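Local coordinates for glycosyl transferases group 1 family protein (Francisella tularensis subsp. tularensis, PDB 5I45) that probably transfers sugar units as a GT-B-type glycosyltransferase, of which this chain is the C-terminal domain, at residues I184-N187 / G188-L191. Residues are numbered along the deposited sequence; the frame is centred on the assembly and turned at random.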
loop_
_atom_site.group_PDB
_atom_site.type_symbol
_atom_site.label_atom_id
_atom_site.label_comp_id
_atom_site.label_asym_id
_atom_site.label_seq_id
_atom_site.Cartn_x
_atom_site.Cartn_y
_atom_site.Cartn_z
ATOM N N ILE A 184 -4.288 0.713 -14.589
ATOM C CA ILE A 184 -3.700 1.766 -13.765
ATOM C C ILE A 184 -2.287 1.371 -13.340
ATOM O O ILE A 184 -1.360 2.140 -13.484
ATOM C CB ILE A 184 -4.578 2.008 -12.514
ATOM C CG1 ILE A 184 -5.898 2.670 -12.915
ATOM C CG2 ILE A 184 -3.843 2.806 -11.438
ATOM C CD1 ILE A 184 -5.815 4.083 -13.366
ATOM N N ALA A 185 -2.161 0.128 -12.873
ATOM C CA ALA A 185 -0.863 -0.377 -12.401
ATOM C C ALA A 185 0.190 -0.417 -13.519
ATOM O O ALA A 185 1.321 -0.010 -13.321
ATOM C CB ALA A 185 -1.008 -1.737 -11.739
ATOM N N GLN A 186 -0.210 -0.926 -14.678
ATOM C CA GLN A 186 0.661 -0.950 -15.837
ATOM C C GLN A 186 1.060 0.461 -16.251
ATOM O O GLN A 186 2.228 0.705 -16.579
ATOM C CB GLN A 186 -0.016 -1.690 -16.960
ATOM C CG GLN A 186 0.839 -1.822 -18.208
ATOM C CD GLN A 186 1.996 -2.781 -18.039
ATOM O OE1 GLN A 186 1.803 -3.933 -17.657
ATOM N NE2 GLN A 186 3.207 -2.330 -18.322
ATOM N N ASN A 187 0.116 1.396 -16.265
ATOM C CA ASN A 187 0.449 2.753 -16.633
ATOM C C ASN A 187 1.472 3.355 -15.656
ATOM O O ASN A 187 2.382 4.054 -16.070
ATOM C CB ASN A 187 -0.797 3.627 -16.657
ATOM C CG ASN A 187 -1.758 3.291 -17.784
ATOM O OD1 ASN A 187 -2.942 3.685 -17.742
ATOM N ND2 ASN A 187 -1.285 2.604 -18.807
ATOM N N GLY A 188 1.301 3.094 -14.357
ATOM C CA GLY A 188 2.271 3.575 -13.357
ATOM C C GLY A 188 3.663 2.982 -13.586
ATOM O O GLY A 188 4.669 3.673 -13.523
ATOM N N TYR A 189 3.674 1.680 -13.863
ATOM C CA TYR A 189 4.925 0.988 -14.193
ATOM C C TYR A 189 5.607 1.619 -15.429
ATOM O O TYR A 189 6.810 1.892 -15.392
ATOM C CB TYR A 189 4.630 -0.501 -14.428
ATOM C CG TYR A 189 5.810 -1.247 -14.945
ATOM C CD1 TYR A 189 6.078 -1.323 -16.319
ATOM C CD2 TYR A 189 6.722 -1.826 -14.065
ATOM C CE1 TYR A 189 7.194 -1.963 -16.789
ATOM C CE2 TYR A 189 7.829 -2.484 -14.521
ATOM C CZ TYR A 189 8.085 -2.526 -15.904
ATOM O OH TYR A 189 9.201 -3.149 -16.391
ATOM N N ASP A 190 4.821 1.853 -16.477
ATOM C CA ASP A 190 5.367 2.426 -17.708
ATOM C C ASP A 190 5.975 3.800 -17.445
ATOM O O ASP A 190 7.009 4.134 -17.992
ATOM C CB ASP A 190 4.292 2.513 -18.786
ATOM C CG ASP A 190 3.887 1.152 -19.328
ATOM O OD1 ASP A 190 4.606 0.167 -19.096
ATOM O OD2 ASP A 190 2.832 1.037 -19.977
ATOM N N LEU A 191 5.302 4.596 -16.628
ATOM C CA LEU A 191 5.795 5.905 -16.302
ATOM C C LEU A 191 7.102 5.843 -15.534
ATOM O O LEU A 191 8.066 6.497 -15.896
ATOM C CB LEU A 191 4.764 6.689 -15.484
ATOM C CG LEU A 191 5.259 8.024 -14.922
ATOM C CD1 LEU A 191 5.489 9.005 -16.041
ATOM C CD2 LEU A 191 4.247 8.571 -13.942
#
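Gly-188 N donates to Ile-184 O at 3.0 Å, the first of four consecutive i to i+4 backbone bonds in this part of the helix. Ala-185 continues the pattern: its O receives Tyr-189 N at 2.9 Å, while CB of the tyrosine rests near the same oxygen. Gln-186 is where side chains join in. Besides accepting the amide of Asp-190 on its backbone O, it sends its own carboxamide forward along the helix surface. CG stands anti to the backbone N (chi1 -178°) and the chain then bends at chi2, bringing the carboxamide over toward the Asp-190 side chain. There Gln-186 NE2 donates to Asp-190 OD1 over 3.0 Å, moderately bent at 149°; the acceptor lies almost in the amide plane, yet the approach to the carboxylate is from above its plane. Gln-186 NE2 also passes 3.6 Å from CD1 of the Tyr-189 ring, the two side chains running side by side with amide and ring planes 69° apart. All this sits on helix 178-195, the last helix of a Rossmann-like domain with a parallel sheet, consistent with the C-terminal domain of a GT-B glycosyltransferase. Lys-135, just beyond helix 126-133, meets both side chains: its NZ bonds Gln-186 OE1 and makes a cation-pi contact with Tyr-189, so both ends of the glutamine amide are engaged. Asn-187 contributes through its backbone, O accepting Leu-191 N at 3.0 Å with Leu-191 CB 3.6 Å away; its side-chain OD1 instead reaches back one turn to Lys-183 NZ.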